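Local coordinates for ribulose bisphosphate carboxylase (Pyrococcus horikoshii, PDB 2CWX), which fixes carbon dioxide onto ribulose 1,5-bisphosphate to give two molecules of 3-phosphoglycerate, using magnesium, and probably serves an archaeal AMP degradation pathway, at the interface of chains A and B. Sequence-based numbering; all coordinates share one arbitrary frame. Chains: chain A/B, Ribulose bisphosphate carboxylase.

The interface of chains A and B. Residues chain A 106-107, 110-111, 285, 291-292; chain B 281, 283-284, 287.
The backbone carbonyl oxygen of A:Phe110 takes a hydrogen bond from NH1, a terminal nitrogen of the B:Arg287 guanidinium, at 3.1 Å. This joins the two large chains of a type III Rubisco dimer; the interface is two-fold symmetric, so this contact recurs with the chains exchanged. NH1 sits above the carbonyl plane, 37° out of it. An arginine suits the place because its chain, extended from CG to NE, carries the donor from the loop after helix 283-286 to the 3-10 turn 108-111. The carbonyl oxygen of A:Gly111 lies over one face of the guanidinium, toward its rim.

The A:His291 ring stands nearly perpendicular to the guanidinium, their planes 88° apart. Its CG is anti to the backbone N (chi1 -170°), which puts the ring beside B:Ala283, whose carbonyl oxygen meets its edge in plane. NE2 of A:His291 and NH1 of B:Arg287 are 4.8 Å apart; a charged arginine this close might disfavour a protonated imidazole.

Small residues let helix 283-286 of chain B come close to chain A. The methyl CB of B:Ala283 packs 3.5 Å from CA of A:Gly111, where the absence of a side chain allows close backbone approach, and also touches CB of A:Phe110. CB of B:Ala284 lies over one face of the A:Phe110 ring, towards its rim, 3.9 Å from CD1. The aromatic ring thus offers a broad apolar surface to a small methyl. CB and CG of B:Met281 pass the carbonyl oxygen of A:Ala106, which itself lies in plane at the edge of the A:Phe110 ring.

Water also links the chains at two points. One molecule bridges the carbonyl oxygen of A:Gly107 and the backbone N of B:Ala283; the other lies 2.8 Å from the carbonyl oxygen of A:His291 and also meets that of B:Ala284, joining two acceptors that cannot bond each other directly.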
loop_
_atom_site.group_PDB
_atom_site.type_symbol
_atom_site.label_atom_id
_atom_site.label_comp_id
_atom_site.label_asym_id
_atom_site.label_seq_id
_atom_site.Cartn_x
_atom_site.Cartn_y
_atom_site.Cartn_z
ATOM N N ALA A 106 -17.435 -36.193 -6.433
ATOM C CA ALA A 106 -16.685 -36.600 -7.613
ATOM C C ALA A 106 -15.221 -36.859 -7.294
ATOM O O ALA A 106 -14.365 -36.643 -8.131
ATOM C CB ALA A 106 -16.802 -35.552 -8.663
ATOM N N GLY A 107 -14.938 -37.329 -6.096
ATOM C CA GLY A 107 -13.566 -37.548 -5.663
ATOM C C GLY A 107 -13.154 -39.015 -5.634
ATOM O O GLY A 107 -13.143 -39.704 -6.668
ATOM N N PHE A 110 -14.629 -42.449 -7.624
ATOM C CA PHE A 110 -14.231 -43.066 -8.901
ATOM C C PHE A 110 -13.197 -44.176 -8.776
ATOM O O PHE A 110 -13.055 -44.994 -9.679
ATOM C CB PHE A 110 -13.689 -41.994 -9.855
ATOM C CG PHE A 110 -14.740 -41.047 -10.354
ATOM C CD1 PHE A 110 -14.747 -39.734 -9.965
ATOM C CD2 PHE A 110 -15.741 -41.493 -11.199
ATOM C CE1 PHE A 110 -15.741 -38.846 -10.420
ATOM C CE2 PHE A 110 -16.727 -40.631 -11.663
ATOM C CZ PHE A 110 -16.732 -39.302 -11.266
ATOM N N GLY A 111 -12.444 -44.171 -7.685
ATOM C CA GLY A 111 -11.425 -45.170 -7.437
ATOM C C GLY A 111 -11.896 -46.416 -6.681
ATOM O O GLY A 111 -11.097 -47.312 -6.436
ATOM N N PHE A 285 -12.346 -37.497 -19.403
ATOM C CA PHE A 285 -13.384 -38.065 -18.526
ATOM C C PHE A 285 -14.845 -37.973 -18.986
ATOM O O PHE A 285 -15.677 -38.627 -18.394
ATOM C CB PHE A 285 -13.280 -37.493 -17.110
ATOM C CG PHE A 285 -13.188 -36.004 -17.051
ATOM C CD1 PHE A 285 -14.332 -35.232 -17.001
ATOM C CD2 PHE A 285 -11.943 -35.373 -16.993
ATOM C CE1 PHE A 285 -14.252 -33.814 -16.917
ATOM C CE2 PHE A 285 -11.838 -33.995 -16.910
ATOM C CZ PHE A 285 -13.007 -33.197 -16.869
ATOM N N HIS A 291 -18.014 -44.430 -17.428
ATOM C CA HIS A 291 -17.120 -43.970 -16.365
ATOM C C HIS A 291 -16.639 -42.543 -16.629
ATOM O O HIS A 291 -16.167 -42.236 -17.732
ATOM C CB HIS A 291 -15.902 -44.896 -16.264
ATOM C CG HIS A 291 -15.032 -44.653 -15.064
ATOM N ND1 HIS A 291 -13.822 -43.992 -15.147
ATOM C CD2 HIS A 291 -15.176 -45.017 -13.761
ATOM C CE1 HIS A 291 -13.274 -43.940 -13.945
ATOM N NE2 HIS A 291 -14.074 -44.552 -13.084
ATOM N N GLY A 292 -16.736 -41.703 -15.599
ATOM C CA GLY A 292 -16.268 -40.337 -15.651
ATOM C C GLY A 292 -17.336 -39.367 -15.189
ATOM O O GLY A 292 -18.148 -39.658 -14.310
ATOM N N MET B 281 -10.537 -37.608 -7.303
ATOM C CA MET B 281 -11.047 -37.373 -8.686
ATOM C C MET B 281 -10.164 -37.990 -9.802
ATOM O O MET B 281 -10.615 -38.111 -10.941
ATOM C CB MET B 281 -11.306 -35.874 -9.008
ATOM C CG MET B 281 -12.216 -35.610 -10.260
ATOM S SD MET B 281 -12.826 -33.841 -10.424
ATOM C CE MET B 281 -12.353 -33.482 -12.079
ATOM N N ALA B 283 -9.210 -40.917 -10.520
ATOM C CA ALA B 283 -9.687 -42.160 -11.119
ATOM C C ALA B 283 -10.646 -41.896 -12.290
ATOM O O ALA B 283 -10.807 -42.736 -13.176
ATOM C CB ALA B 283 -10.343 -43.078 -10.036
ATOM N N ALA B 284 -11.272 -40.721 -12.296
ATOM C CA ALA B 284 -12.123 -40.304 -13.420
ATOM C C ALA B 284 -11.426 -40.377 -14.790
ATOM O O ALA B 284 -12.104 -40.565 -15.808
ATOM C CB ALA B 284 -12.660 -38.885 -13.186
ATOM N N ARG B 287 -8.094 -44.420 -14.451
ATOM C CA ARG B 287 -8.476 -45.809 -14.160
ATOM C C ARG B 287 -8.637 -46.670 -15.427
ATOM O O ARG B 287 -8.215 -47.841 -15.450
ATOM C CB ARG B 287 -9.772 -45.830 -13.318
ATOM C CG ARG B 287 -9.865 -46.979 -12.351
ATOM C CD ARG B 287 -11.253 -47.164 -11.732
ATOM N NE ARG B 287 -11.406 -48.520 -11.202
ATOM C CZ ARG B 287 -12.332 -48.903 -10.326
ATOM N NH1 ARG B 287 -13.227 -48.038 -9.846
ATOM N NH2 ARG B 287 -12.354 -50.173 -9.921
HETATM O O HOH W 1 -10.758 -40.674 -7.645
HETATM O O HOH W 2 -13.577 -41.175 -18.183
#